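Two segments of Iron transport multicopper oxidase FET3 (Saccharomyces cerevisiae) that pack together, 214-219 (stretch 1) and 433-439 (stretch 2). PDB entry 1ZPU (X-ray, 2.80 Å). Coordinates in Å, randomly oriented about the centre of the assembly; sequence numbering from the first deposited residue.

Stretch 1 214-219: EIDGIT
Stretch 2 (433-439) PMRRDTL

Stretch 1 is a tight hairpin: strand 214-215 and strand 218-219 are joined by a type I' turn from I215 to I218, closed by I215 N to I218 O (3.0 Å) and I218 N to I215 O (2.7 Å). D216 (phi/psi 42/49) and G217 (80/-7) occupy its corners; at the latter angles a CB would jam against the preceding carbonyl, which calls for glycine. G217 N also donates to E214 OE2 (2.9 Å). Stretch 2 runs extended through R435 and R436, breaks at D437 (-110/-9) and resumes as strand at T438. The CA atoms of D216 and R436 lie 5.3 Å apart.

D216, chi1 m, points toward stretch 2 and anchors the contact. Its carboxylate meets the R436 guanidinium (chi1 p, chi2 t) in a two-pronged salt bridge, R436 NE to D216 OD1 at 3.0 Å and R436 NH2 to D216 OD2 at 2.8 Å, both nearly linear. D216 OD1 also accepts D437 N (3.1 Å) and, weakly, T438 N (3.0 Å). These donors offset the proximity of D437 OD2, 3.2 Å from D216 OD1.

I215 (p, t) lays CB over one face of the same guanidinium, 3.7 Å from R436 NH2, while its CD1 reaches M434 CG (3.8 Å). I218 (m, m) packs CG1 against R435 O at 3.6 Å. Together the stretches bury 401 Å².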

# COMPACT_ATOMS: atom_id res chain seq x y z
N GLU A 214 12.71 -9.06 -8.21
CA GLU A 214 12.15 -8.85 -6.88
C GLU A 214 10.74 -8.29 -6.99
O GLU A 214 10.45 -7.43 -7.83
CB GLU A 214 13.04 -7.90 -6.08
CG GLU A 214 12.62 -7.71 -4.62
CD GLU A 214 12.70 -6.25 -4.14
OE1 GLU A 214 13.84 -5.76 -3.93
OE2 GLU A 214 11.63 -5.59 -3.97
N ILE A 215 9.84 -8.78 -6.14
CA ILE A 215 8.56 -8.10 -5.91
C ILE A 215 8.34 -7.87 -4.41
O ILE A 215 8.61 -8.76 -3.60
CB ILE A 215 7.35 -8.85 -6.52
CG1 ILE A 215 7.25 -10.28 -5.99
CG2 ILE A 215 7.41 -8.82 -8.04
CD1 ILE A 215 5.92 -10.93 -6.24
N ASP A 216 7.88 -6.67 -4.06
CA ASP A 216 7.56 -6.30 -2.67
C ASP A 216 8.60 -6.79 -1.66
O ASP A 216 8.24 -7.41 -0.64
CB ASP A 216 6.16 -6.82 -2.26
CG ASP A 216 5.02 -6.27 -3.13
OD1 ASP A 216 3.84 -6.57 -2.83
OD2 ASP A 216 5.30 -5.55 -4.12
N GLY A 217 9.88 -6.55 -1.93
CA GLY A 217 10.94 -6.98 -1.00
C GLY A 217 11.35 -8.45 -1.06
O GLY A 217 12.32 -8.84 -0.41
N ILE A 218 10.62 -9.26 -1.83
CA ILE A 218 10.90 -10.70 -1.97
C ILE A 218 11.68 -11.00 -3.27
O ILE A 218 11.13 -10.87 -4.37
CB ILE A 218 9.56 -11.52 -1.97
CG1 ILE A 218 8.78 -11.32 -0.65
CG2 ILE A 218 9.77 -13.00 -2.32
CD1 ILE A 218 9.50 -11.74 0.64
N THR A 219 12.96 -11.37 -3.14
CA THR A 219 13.78 -11.72 -4.31
C THR A 219 13.19 -12.91 -5.07
O THR A 219 12.79 -13.92 -4.47
CB THR A 219 15.26 -12.06 -3.97
OG1 THR A 219 15.86 -11.01 -3.21
CG2 THR A 219 16.08 -12.25 -5.24
N PRO A 433 4.35 -21.23 -3.25
CA PRO A 433 3.59 -20.06 -3.65
C PRO A 433 4.43 -18.81 -3.71
O PRO A 433 5.43 -18.70 -3.00
CB PRO A 433 2.55 -19.90 -2.53
CG PRO A 433 2.53 -21.20 -1.83
CD PRO A 433 3.92 -21.72 -1.93
N MET A 434 4.01 -17.88 -4.55
CA MET A 434 4.59 -16.55 -4.60
C MET A 434 4.32 -15.86 -3.27
O MET A 434 3.37 -16.22 -2.56
CB MET A 434 3.97 -15.79 -5.78
CG MET A 434 4.28 -14.32 -5.84
SD MET A 434 3.05 -13.34 -4.95
CE MET A 434 1.79 -13.06 -6.18
N ARG A 435 5.16 -14.88 -2.92
CA ARG A 435 4.99 -14.10 -1.71
C ARG A 435 5.14 -12.60 -2.00
O ARG A 435 6.04 -12.19 -2.75
CB ARG A 435 6.03 -14.52 -0.67
CG ARG A 435 5.52 -15.49 0.36
CD ARG A 435 6.51 -16.61 0.60
NE ARG A 435 7.87 -16.14 0.86
CZ ARG A 435 8.96 -16.76 0.43
NH1 ARG A 435 8.84 -17.87 -0.29
NH2 ARG A 435 10.16 -16.28 0.70
N ARG A 436 4.25 -11.80 -1.41
CA ARG A 436 4.34 -10.35 -1.48
C ARG A 436 3.45 -9.70 -0.41
O ARG A 436 2.83 -10.42 0.38
CB ARG A 436 3.99 -9.85 -2.88
CG ARG A 436 2.56 -10.10 -3.38
CD ARG A 436 2.41 -9.66 -4.85
NE ARG A 436 3.18 -8.44 -5.08
CZ ARG A 436 3.51 -7.95 -6.26
NH1 ARG A 436 3.14 -8.56 -7.37
NH2 ARG A 436 4.21 -6.83 -6.33
N ASP A 437 3.39 -8.37 -0.40
CA ASP A 437 2.59 -7.67 0.61
C ASP A 437 1.35 -7.00 0.03
O ASP A 437 0.49 -6.53 0.76
CB ASP A 437 3.44 -6.71 1.45
CG ASP A 437 4.04 -5.58 0.63
OD1 ASP A 437 5.27 -5.38 0.77
OD2 ASP A 437 3.29 -4.89 -0.12
N THR A 438 1.25 -6.97 -1.29
CA THR A 438 0.15 -6.29 -1.93
C THR A 438 -0.24 -7.08 -3.17
O THR A 438 0.60 -7.41 -3.99
CB THR A 438 0.53 -4.82 -2.26
OG1 THR A 438 1.08 -4.20 -1.09
CG2 THR A 438 -0.66 -4.02 -2.77
N LEU A 439 -1.54 -7.37 -3.28
CA LEU A 439 -2.08 -8.30 -4.26
C LEU A 439 -3.45 -7.82 -4.69
O LEU A 439 -4.24 -7.43 -3.86
CB LEU A 439 -2.20 -9.69 -3.63
CG LEU A 439 -2.76 -10.84 -4.48
CD1 LEU A 439 -1.68 -11.48 -5.35
CD2 LEU A 439 -3.45 -11.88 -3.59